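Local coordinates for glycosyl hydrolase, family 31/fibronectin type III domain protein (Clostridium perfringens, PDB 4P5Y) that binds N-acetylgalactosamine through its CBM32-3 carbohydrate-binding module, which probably helps the parent family 31 glycoside hydrolase engage glycans bearing this sugar, at the 2-acetamido-2-deoxy-beta-D-galactopyranose site. Residues are numbered along the deposited sequence; one frame, centred on the assembly and turned at random.

The 2-acetamido-2-deoxy-beta-D-galactopyranose site. Residues 36, 38, 53, 56, 84, 89, 156. With NGA (2-acetamido-2-deoxy-beta-D-galactopyranose), chain B.
NGA O3 is gripped by two hydrogen bonds, one from protein and one with water. Arg84 NH2 donates to NGA O3 over 3.1 Å, with the oxygen tilted 21° from the guanidinium plane. Water 2 lies 2.6 Å from NGA O3 and links it to the carboxylate atoms OD2 of Asp36 and Asp38; it also sits above one face of the His53 ring. The neighbouring NGA O4, the axial hydroxyl that marks a galacto-configured sugar, has one well-formed bond and one weak one. Asn89 ND2 donates to NGA O4 over 3.1 Å, near the amide plane and fairly straight (149° at the hydrogen). His53 NE2 comes within 2.9 Å of NGA O4, but this bond is bent and weak. His53 CG lies anti to its backbone N, which sends the imidazole tip toward NGA O4. The extended Arg84 side chain is steadied by its NH1 donating to the backbone O of Asn89 over 3.1 Å, tying together two residues that grip the sugar.

Tyr56 supplies the apolar platform: NGA C5 stands over the centre of one face, 3.6 Å from the centroid of the Tyr56 ring, with C4 and C6 also against the ring. Its CG occupies the crowded position between backbone N and carbonyl carbon (chi1 47°), and its phenol OH donates to the syn lone pair of Asp36 OD2, which should restrain the ring. Tyr156, with a similar first torsion, packs against C6, and its phenol OH accepts from NGA O6 at 3.1 Å; water 1 bridges the same pair. Together, this mostly loop-built pocket of the F5/8 type C module reads the O3, O4 and C6 side of N-acetylgalactosamine, probably directing the attached hydrolase toward glycans carrying it.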
ATOM      1  N   ASP A  36      12.766  -8.308  -9.245  1.00 31.31           N
ATOM      2  CA  ASP A  36      13.591  -7.397 -10.023  1.00 31.27           C
ATOM      3  C   ASP A  36      14.309  -6.415  -9.097  1.00 28.89           C
ATOM      4  O   ASP A  36      14.929  -6.821  -8.123  1.00 29.28           O
ATOM      5  CB  ASP A  36      12.718  -6.671 -11.046  1.00 31.58           C
ATOM      6  CG  ASP A  36      12.008  -7.638 -11.979  1.00 32.53           C
ATOM      7  OD1 ASP A  36      12.676  -8.600 -12.418  1.00 35.42           O
ATOM      8  OD2 ASP A  36      10.801  -7.458 -12.258  1.00 25.75           O
ATOM      9  N   ASP A  38      12.506  -3.886  -7.689  1.00 29.20           N
ATOM     10  CA  ASP A  38      11.381  -3.173  -7.103  1.00 25.52           C
ATOM     11  C   ASP A  38      11.171  -3.531  -5.627  1.00 25.51           C
ATOM     12  O   ASP A  38      10.252  -4.265  -5.273  1.00 26.07           O
ATOM     13  CB  ASP A  38      10.142  -3.458  -7.936  1.00 23.48           C
ATOM     14  CG  ASP A  38      10.297  -2.967  -9.360  1.00 26.33           C
ATOM     15  OD1 ASP A  38      11.087  -2.021  -9.551  1.00 26.21           O
ATOM     16  OD2 ASP A  38       9.649  -3.506 -10.281  1.00 27.38           O
ATOM     17  N   HIS A  53       7.345  -4.198  -6.127  1.00 27.24           N
ATOM     18  CA  HIS A  53       6.650  -5.198  -6.930  1.00 25.11           C
ATOM     19  C   HIS A  53       6.950  -6.534  -6.269  1.00 24.34           C
ATOM     20  O   HIS A  53       8.075  -6.753  -5.805  1.00 24.73           O
ATOM     21  CB  HIS A  53       7.130  -5.163  -8.385  1.00 24.57           C
ATOM     22  CG  HIS A  53       6.194  -5.804  -9.364  1.00 26.28           C
ATOM     23  ND1 HIS A  53       5.882  -7.146  -9.330  1.00 28.22           N
ATOM     24  CD2 HIS A  53       5.528  -5.292 -10.424  1.00 26.36           C
ATOM     25  CE1 HIS A  53       5.053  -7.429 -10.318  1.00 27.78           C
ATOM     26  NE2 HIS A  53       4.820  -6.321 -10.996  1.00 26.04           N
ATOM     27  N   TYR A  56       6.827 -12.797  -9.313  1.00 32.10           N
ATOM     28  CA  TYR A  56       5.869 -13.326 -10.273  1.00 28.27           C
ATOM     29  C   TYR A  56       6.404 -14.579 -10.938  1.00 28.66           C
ATOM     30  O   TYR A  56       6.185 -14.808 -12.125  1.00 31.58           O
ATOM     31  CB  TYR A  56       5.510 -12.268 -11.326  1.00 29.44           C
ATOM     32  CG  TYR A  56       6.698 -11.537 -11.921  1.00 28.12           C
ATOM     33  CD1 TYR A  56       7.365 -12.034 -13.038  1.00 30.12           C
ATOM     34  CD2 TYR A  56       7.142 -10.353 -11.374  1.00 26.17           C
ATOM     35  CE1 TYR A  56       8.444 -11.370 -13.580  1.00 29.14           C
ATOM     36  CE2 TYR A  56       8.217  -9.680 -11.909  1.00 32.75           C
ATOM     37  CZ  TYR A  56       8.872 -10.187 -13.012  1.00 33.46           C
ATOM     38  OH  TYR A  56       9.951  -9.496 -13.534  1.00 30.04           O
ATOM     39  N   ARG A  84       1.324   2.113  -9.495  1.00 30.60           N
ATOM     40  CA  ARG A  84       2.396   2.174 -10.477  1.00 28.42           C
ATOM     41  C   ARG A  84       2.001   3.085 -11.635  1.00 29.72           C
ATOM     42  O   ARG A  84       0.973   2.876 -12.270  1.00 31.75           O
ATOM     43  CB  ARG A  84       2.705   0.778 -10.988  1.00 25.90           C
ATOM     44  CG  ARG A  84       3.936   0.668 -11.851  1.00 28.06           C
ATOM     45  CD  ARG A  84       3.957  -0.705 -12.486  1.00 30.20           C
ATOM     46  NE  ARG A  84       5.272  -1.077 -12.993  1.00 39.77           N
ATOM     47  CZ  ARG A  84       5.620  -2.328 -13.281  1.00 36.79           C
ATOM     48  NH1 ARG A  84       4.750  -3.314 -13.103  1.00 32.99           N
ATOM     49  NH2 ARG A  84       6.834  -2.590 -13.736  1.00 27.51           N
ATOM     50  N   ASN A  89       0.489  -3.298 -14.230  1.00 29.76           N
ATOM     51  CA  ASN A  89       0.922  -4.542 -13.609  1.00 32.45           C
ATOM     52  C   ASN A  89       1.154  -4.411 -12.106  1.00 30.87           C
ATOM     53  O   ASN A  89       2.078  -3.725 -11.654  1.00 33.09           O
ATOM     54  CB  ASN A  89       2.180  -5.068 -14.302  1.00 33.55           C
ATOM     55  CG  ASN A  89       1.852  -5.941 -15.499  1.00 33.26           C
ATOM     56  OD1 ASN A  89       0.713  -5.952 -15.972  1.00 35.98           O
ATOM     57  ND2 ASN A  89       2.840  -6.691 -15.983  1.00 33.66           N
ATOM     58  N   TYR A 156       0.363 -10.898  -8.830  1.00 27.18           N
ATOM     59  CA  TYR A 156       1.382 -10.063  -8.222  1.00 28.32           C
ATOM     60  C   TYR A 156       0.866  -8.660  -7.916  1.00 27.30           C
ATOM     61  O   TYR A 156      -0.071  -8.178  -8.551  1.00 27.99           O
ATOM     62  CB  TYR A 156       2.620 -10.002  -9.126  1.00 25.75           C
ATOM     63  CG  TYR A 156       2.313  -9.878 -10.589  1.00 25.80           C
ATOM     64  CD1 TYR A 156       1.934  -8.662 -11.146  1.00 27.74           C
ATOM     65  CD2 TYR A 156       2.403 -10.977 -11.423  1.00 28.38           C
ATOM     66  CE1 TYR A 156       1.645  -8.547 -12.501  1.00 28.63           C
ATOM     67  CE2 TYR A 156       2.122 -10.874 -12.773  1.00 31.22           C
ATOM     68  CZ  TYR A 156       1.747  -9.660 -13.307  1.00 31.82           C
ATOM     69  OH  TYR A 156       1.474  -9.579 -14.651  1.00 35.37           O
TER
HETATM   70  C1  NGA B 201       7.057  -7.276 -16.490  1.00 39.13           C
HETATM   71  C2  NGA B 201       7.216  -6.101 -15.528  1.00 44.26           C
HETATM   72  C3  NGA B 201       7.358  -6.630 -14.102  1.00 39.19           C
HETATM   73  C4  NGA B 201       6.205  -7.577 -13.788  1.00 33.38           C
HETATM   74  C5  NGA B 201       6.171  -8.677 -14.838  1.00 31.65           C
HETATM   75  C6  NGA B 201       5.085  -9.717 -14.572  1.00 35.39           C
HETATM   76  C7  NGA B 201       8.184  -4.083 -16.536  1.00 47.40           C
HETATM   77  C8  NGA B 201       9.451  -3.370 -16.921  1.00 42.79           C
HETATM   78  N2  NGA B 201       8.339  -5.241 -15.884  1.00 45.73           N
HETATM   79  O1  NGA B 201       6.786  -6.813 -17.793  1.00 43.50           O
HETATM   80  O3  NGA B 201       7.414  -5.567 -13.170  1.00 42.57           O
HETATM   81  O4  NGA B 201       4.985  -6.870 -13.815  1.00 35.78           O
HETATM   82  O5  NGA B 201       5.963  -8.067 -16.085  1.00 42.69           O
HETATM   83  O6  NGA B 201       4.372  -9.992 -15.762  1.00 46.15           O
HETATM   84  O7  NGA B 201       7.086  -3.594 -16.834  1.00 47.63           O
HETATM   85  O   HOH W   1       2.515 -12.117 -15.934  1.00 31.58           O
HETATM   86  O   HOH W   2       9.056  -6.048 -11.255  1.00 32.40           O